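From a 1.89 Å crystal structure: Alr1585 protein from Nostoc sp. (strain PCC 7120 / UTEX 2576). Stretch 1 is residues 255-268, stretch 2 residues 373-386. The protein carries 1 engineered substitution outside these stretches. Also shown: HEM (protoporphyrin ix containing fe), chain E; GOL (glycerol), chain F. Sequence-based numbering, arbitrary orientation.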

# COMPACT_ATOMS: atom_id res chain seq x y z
N VAL A 255 11.27 29.91 -17.95
CA VAL A 255 11.97 30.40 -16.77
C VAL A 255 12.20 29.16 -15.90
O VAL A 255 11.23 28.45 -15.59
N TYR A 256 13.44 28.90 -15.51
CA TYR A 256 13.80 27.79 -14.61
C TYR A 256 14.50 28.39 -13.40
O TYR A 256 15.48 29.12 -13.57
N ARG A 257 13.99 28.11 -12.20
CA ARG A 257 14.55 28.60 -10.94
C ARG A 257 14.49 27.52 -9.90
O ARG A 257 13.41 26.93 -9.69
N LYS A 258 15.64 27.23 -9.27
CA LYS A 258 15.67 26.27 -8.18
C LYS A 258 15.40 27.01 -6.86
O LYS A 258 16.17 27.89 -6.48
N LEU A 259 14.26 26.71 -6.24
CA LEU A 259 13.80 27.48 -5.07
C LEU A 259 13.78 26.56 -3.85
O LEU A 259 12.90 25.73 -3.69
N GLU A 260 14.75 26.77 -2.98
CA GLU A 260 14.88 26.01 -1.75
C GLU A 260 13.88 26.46 -0.71
O GLU A 260 13.70 27.67 -0.50
N GLN A 261 13.23 25.49 -0.04
CA GLN A 261 12.18 25.79 0.91
C GLN A 261 12.54 25.31 2.30
O GLN A 261 12.75 24.13 2.50
N ASN A 262 12.60 26.24 3.24
CA ASN A 262 12.92 25.90 4.63
C ASN A 262 11.60 25.55 5.34
O ASN A 262 10.92 26.41 5.92
N VAL A 263 11.23 24.28 5.25
CA VAL A 263 9.94 23.81 5.74
C VAL A 263 9.85 23.93 7.24
O VAL A 263 8.83 24.37 7.78
N LYS A 264 10.91 23.57 7.93
CA LYS A 264 10.92 23.63 9.40
C LYS A 264 10.64 25.05 9.89
O LYS A 264 9.77 25.27 10.77
N ALA A 265 11.36 26.01 9.33
CA ALA A 265 11.23 27.41 9.76
C ALA A 265 9.90 28.02 9.32
O ALA A 265 9.28 28.77 10.08
N PHE A 266 9.44 27.66 8.13
CA PHE A 266 8.13 28.10 7.64
C PHE A 266 7.03 27.66 8.60
O PHE A 266 6.19 28.49 9.01
N ARG A 267 7.01 26.39 8.96
CA ARG A 267 5.99 25.86 9.87
C ARG A 267 6.03 26.60 11.23
O ARG A 267 4.96 26.90 11.81
N GLU A 268 7.23 26.85 11.76
CA GLU A 268 7.38 27.58 13.04
C GLU A 268 6.80 29.00 12.93
O GLU A 268 6.10 29.47 13.84
N ASN A 373 9.35 12.44 1.48
CA ASN A 373 8.35 12.23 2.52
C ASN A 373 7.79 13.58 2.99
O ASN A 373 8.46 14.32 3.70
N PRO A 374 6.52 13.88 2.65
CA PRO A 374 5.98 15.20 2.96
C PRO A 374 5.71 15.46 4.45
O PRO A 374 5.41 16.59 4.81
N SER A 375 5.84 14.45 5.31
CA SER A 375 5.69 14.66 6.75
C SER A 375 6.95 15.26 7.37
O SER A 375 6.91 15.74 8.50
N LYS A 376 8.08 15.19 6.65
CA LYS A 376 9.35 15.66 7.21
C LYS A 376 9.48 17.16 7.02
O LYS A 376 8.74 17.74 6.28
N GLU A 377 10.44 17.76 7.73
CA GLU A 377 10.60 19.21 7.73
C GLU A 377 12.04 19.59 7.45
O GLU A 377 12.76 20.02 8.33
N PRO A 378 12.48 19.43 6.18
CA PRO A 378 13.84 19.81 5.83
C PRO A 378 14.10 21.31 6.03
O PRO A 378 13.22 22.13 5.75
N VAL A 379 15.30 21.64 6.47
CA VAL A 379 15.76 23.03 6.55
C VAL A 379 16.37 23.47 5.21
O VAL A 379 16.07 24.55 4.69
N SER A 380 17.22 22.63 4.63
CA SER A 380 17.88 22.94 3.34
C SER A 380 17.93 21.68 2.48
O SER A 380 17.68 20.59 2.99
N GLY A 381 18.19 21.85 1.19
CA GLY A 381 18.32 20.77 0.24
C GLY A 381 17.02 20.24 -0.36
O GLY A 381 17.02 19.28 -1.14
N SER A 382 15.89 20.86 0.01
CA SER A 382 14.59 20.51 -0.53
C SER A 382 13.85 21.73 -1.03
O SER A 382 13.98 22.83 -0.46
N GLY A 383 13.08 21.55 -2.08
CA GLY A 383 12.27 22.65 -2.62
C GLY A 383 11.56 22.40 -3.91
O GLY A 383 11.11 21.27 -4.19
N LEU A 384 11.40 23.47 -4.68
CA LEU A 384 10.65 23.48 -5.88
C LEU A 384 11.56 23.78 -7.04
O LEU A 384 12.28 24.79 -7.05
N LEU A 385 11.50 22.91 -8.06
CA LEU A 385 12.09 23.24 -9.36
C LEU A 385 11.02 23.99 -10.12
O LEU A 385 10.06 23.39 -10.65
N PHE A 386 11.11 25.31 -10.06
CA PHE A 386 10.11 26.21 -10.64
C PHE A 386 10.35 26.35 -12.13
O PHE A 386 11.41 26.84 -12.54

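A side chain at a strand pairing is placed first by the backbone register and only then by its rotamer, and the contact between residues 255-268 and 373-386 illustrates the principle well. The strands run antiparallel, and Arg257 and Leu259 each exchange two backbone hydrogen bonds with Phe386 and Leu384, respectively. This register puts Arg257, Leu259, Leu384 and Phe386 on one face of the sheet, while Lys258 and Leu385 share the other.

Phe386 covers the most surface. Its t rotamer (chi1 179°, chi2 86°) carries the ring over to the heme: the methyl CMC lies over one ring face, and CE1 comes within 3.5 Å of C2C of the heme. Val255, also t, sits at the ring edge, its CG1 4.2 Å from Phe386 CE2. Leu259, in the m, t conformation, places CD1 3.8 Å from Phe386 CB and 3.9 Å from the heme atom CAB, so one methyl group touches both the neighbouring strand and the cofactor. Leu384 (t, p) extends the same apolar surface, with its CB 3.8 Å from the heme atom CBB. On the other face Leu385 (m, t) packs its CD2 4.0 Å from Lys258 CG and 3.7 Å from Tyr256 OH. The Lys258 chain is all t, and this full extension carries NZ out to a glycerol, probably from the crystallisation liquor, where it donates to O1 and O2, both at 3.0 Å. The same glycerol donates from O3 to Gly381 O at 2.6 Å, linking the two stretches.

Past Leu384 the pairing loses its side-chain partner. At Gly383 an ideal CB would lie 2.1 Å from Leu259 O, a clash, so the bare backbone suits the close approach to Glu260. The Glu260 side chain starts sideways, but its t chi1 and extended chi2 bring the carboxylate to the loop, where OE2 accepts from Gly381 N at 2.9 Å. Water 1 donates to Glu260 OE1 and to Val379 O, a second bridge. Gln261 also starts sideways, and its end comes nearer to the other strand: water 3 donates to its OE1 at 2.7 Å and, weakly, to Gly383 O at 3.3 Å.

Glu377, second in covered area, anchors the helical end. In its m, t conformation it directs OE2 to Arg267 NH1 at 3.0 Å, a salt bridge lying near the guanidinium plane. Its OE1 is left to water: water 4 donates to it and to Lys264 O, both at 2.7 Å. Apolar contacts accompany this charged pair: Val263 CG1 lies 3.9 Å from Glu377 CG, and Val263 CB is equally far from Pro378 CD.

Val379, third, points away overall yet still makes contact through its methyls. Its CG2 lies 3.8 Å from Lys264 CD, and CG1 3.7 Å from Asn262 ND2. Asn262 meanwhile caps the helix, its OD1 accepting from Ala265 N at 3.0 Å.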

# COMPACT_ATOMS: atom_id res chain seq x y z
CB VAL A 255 11.10 31.40 -16.00
CG1 VAL A 255 11.69 31.69 -14.60
CG2 VAL A 255 10.92 32.68 -16.78
CB TYR A 256 14.74 26.80 -15.33
CG TYR A 256 14.98 25.51 -14.58
CD1 TYR A 256 15.64 25.48 -13.32
CD2 TYR A 256 14.56 24.32 -15.10
CE1 TYR A 256 15.81 24.30 -12.64
CE2 TYR A 256 14.78 23.12 -14.44
CZ TYR A 256 15.38 23.11 -13.21
OH TYR A 256 15.58 21.92 -12.57
CB ARG A 257 13.80 29.83 -10.45
CG ARG A 257 14.01 31.07 -11.36
CD ARG A 257 13.01 32.18 -11.12
NE ARG A 257 13.10 32.85 -9.83
CZ ARG A 257 14.00 33.78 -9.51
NH1 ARG A 257 15.01 34.13 -10.32
NH2 ARG A 257 13.92 34.36 -8.32
CB LYS A 258 16.99 25.54 -8.14
CG LYS A 258 17.06 24.53 -7.01
CD LYS A 258 18.33 23.66 -7.09
CE LYS A 258 18.31 22.53 -6.06
NZ LYS A 258 19.46 21.60 -6.15
CB LEU A 259 12.41 28.07 -5.38
CG LEU A 259 12.29 28.98 -6.59
CD1 LEU A 259 10.86 29.54 -6.73
CD2 LEU A 259 13.30 30.11 -6.51
CB GLU A 260 16.27 26.16 -1.18
CG GLU A 260 16.54 25.32 0.05
CD GLU A 260 17.96 25.46 0.52
OE1 GLU A 260 18.26 26.54 1.06
OE2 GLU A 260 18.77 24.54 0.30
CB GLN A 261 10.87 25.12 0.47
CG GLN A 261 10.30 25.64 -0.82
CD GLN A 261 9.10 24.84 -1.28
OE1 GLN A 261 9.20 23.99 -2.17
NE2 GLN A 261 7.95 25.09 -0.66
CB ASN A 262 13.68 27.00 5.32
CG ASN A 262 14.11 26.62 6.72
OD1 ASN A 262 13.58 25.69 7.31
ND2 ASN A 262 15.06 27.35 7.26
CB VAL A 263 9.72 22.34 5.31
CG1 VAL A 263 8.40 21.81 5.86
CG2 VAL A 263 9.73 22.21 3.80
CB LYS A 264 12.26 23.13 9.95
CG LYS A 264 12.33 23.05 11.47
CD LYS A 264 13.72 22.60 11.90
CE LYS A 264 13.99 22.92 13.35
NZ LYS A 264 13.15 22.04 14.18
CB ALA A 265 12.39 28.23 9.23
CB PHE A 266 7.88 27.60 6.22
CG PHE A 266 6.53 27.99 5.65
CD1 PHE A 266 5.40 27.27 5.96
CD2 PHE A 266 6.41 29.10 4.82
CE1 PHE A 266 4.16 27.64 5.43
CE2 PHE A 266 5.19 29.48 4.33
CZ PHE A 266 4.06 28.75 4.61
CB ARG A 267 6.16 24.36 10.10
CG ARG A 267 5.92 23.51 8.87
CD ARG A 267 4.47 23.06 8.70
NE ARG A 267 4.28 22.49 7.34
CZ ARG A 267 4.68 21.27 6.95
NH1 ARG A 267 5.31 20.44 7.79
NH2 ARG A 267 4.45 20.88 5.68
CB GLU A 268 8.84 27.67 13.49
CG GLU A 268 9.43 26.34 13.91
CD GLU A 268 10.95 26.37 14.16
OE1 GLU A 268 11.60 27.45 13.96
OE2 GLU A 268 11.51 25.31 14.54
CB ASN A 373 8.98 11.47 3.67
CG ASN A 373 8.02 11.20 4.78
OD1 ASN A 373 6.94 11.79 4.86
ND2 ASN A 373 8.42 10.29 5.68
CB PRO A 374 4.67 15.23 2.17
CG PRO A 374 4.25 13.82 2.12
CD PRO A 374 5.52 13.01 1.99
CB SER A 375 5.35 13.36 7.46
OG SER A 375 6.48 12.51 7.39
CB LYS A 376 10.52 14.94 6.61
CG LYS A 376 10.59 13.48 7.03
CD LYS A 376 11.79 12.84 6.38
CE LYS A 376 11.87 11.33 6.61
NZ LYS A 376 12.83 11.03 7.68
CB GLU A 377 10.07 19.79 9.06
CG GLU A 377 8.54 19.63 9.15
CD GLU A 377 7.91 20.30 10.37
OE1 GLU A 377 8.64 20.85 11.23
OE2 GLU A 377 6.66 20.24 10.43
CB PRO A 378 13.94 19.43 4.34
CG PRO A 378 12.56 19.47 3.85
CD PRO A 378 11.71 19.01 5.00
CB VAL A 379 16.79 23.18 7.69
CG1 VAL A 379 17.45 24.56 7.70
CG2 VAL A 379 16.08 22.90 9.00
CB SER A 380 19.29 23.49 3.57
OG SER A 380 20.06 22.55 4.26
CB SER A 382 13.72 19.86 0.52
OG SER A 382 14.19 18.57 0.85
CB LEU A 384 9.54 24.56 -5.83
CG LEU A 384 8.52 24.52 -6.97
CD1 LEU A 384 7.59 23.33 -6.78
CD2 LEU A 384 7.73 25.84 -7.03
CB LEU A 385 12.56 21.99 -10.11
CG LEU A 385 13.54 21.12 -9.31
CD1 LEU A 385 13.83 19.83 -10.07
CD2 LEU A 385 14.81 21.88 -8.99
CB PHE A 386 10.16 27.58 -9.96
CG PHE A 386 9.19 28.58 -10.49
CD1 PHE A 386 7.88 28.62 -10.00
CD2 PHE A 386 9.55 29.43 -11.56
CE1 PHE A 386 6.97 29.56 -10.49
CE2 PHE A 386 8.64 30.37 -12.05
CZ PHE A 386 7.34 30.42 -11.53
CHA HEM E . -0.17 29.59 -6.96
CHB HEM E . 3.11 27.83 -3.90
CHC HEM E . 6.58 30.23 -6.27
CHD HEM E . 3.24 32.16 -9.15
C1A HEM E . 0.42 28.91 -5.91
C2A HEM E . -0.28 28.13 -4.94
C3A HEM E . 0.64 27.64 -4.09
C4A HEM E . 1.90 28.09 -4.53
CMA HEM E . 0.42 26.72 -2.91
CAA HEM E . -1.79 27.87 -4.87
CBA HEM E . -2.35 26.68 -5.66
CGA HEM E . -2.07 26.89 -7.12
O1A HEM E . -2.83 27.60 -7.85
O2A HEM E . -1.07 26.36 -7.60
C1B HEM E . 4.35 28.31 -4.33
C2B HEM E . 5.60 27.97 -3.72
C3B HEM E . 6.56 28.59 -4.39
C4B HEM E . 5.87 29.39 -5.40
CMB HEM E . 5.76 27.05 -2.56
CAB HEM E . 8.04 28.56 -4.25
CBB HEM E . 8.72 27.54 -3.70
C1C HEM E . 5.97 31.03 -7.25
C2C HEM E . 6.59 31.98 -8.03
C3C HEM E . 5.63 32.54 -8.83
C4C HEM E . 4.42 31.89 -8.54
CMC HEM E . 8.05 32.33 -8.07
CAC HEM E . 5.74 33.63 -9.80
CBC HEM E . 6.56 34.65 -9.79
C1D HEM E . 2.06 31.48 -8.82
C2D HEM E . 0.82 31.73 -9.55
C3D HEM E . -0.13 31.06 -8.92
C4D HEM E . 0.56 30.36 -7.83
CMD HEM E . 0.62 32.61 -10.78
CAD HEM E . -1.58 30.98 -9.34
CBD HEM E . -2.43 32.12 -8.79
CGD HEM E . -3.84 31.98 -9.29
O1D HEM E . -4.72 31.95 -8.43
O2D HEM E . -4.12 31.90 -10.53
NA HEM E . 1.75 28.95 -5.60
NB HEM E . 4.56 29.19 -5.25
NC HEM E . 4.62 31.04 -7.49
ND HEM E . 1.85 30.72 -7.75
FE HEM E . 3.16 30.01 -6.52
C1 GOL F . 19.18 17.77 -5.17
O1 GOL F . 19.50 18.58 -6.30
C2 GOL F . 19.83 18.44 -3.96
O2 GOL F . 19.36 19.79 -3.78
C3 GOL F . 19.63 17.61 -2.70
O3 GOL F . 18.30 17.31 -2.35
O HOH W 1 16.91 26.88 3.79
O HOH W 2 14.99 22.54 2.33
O HOH W 3 7.97 21.81 -3.23
O HOH W 4 8.80 23.31 12.42
O HOH W 5 11.08 19.91 12.53
O HOH W 6 3.76 28.28 -7.98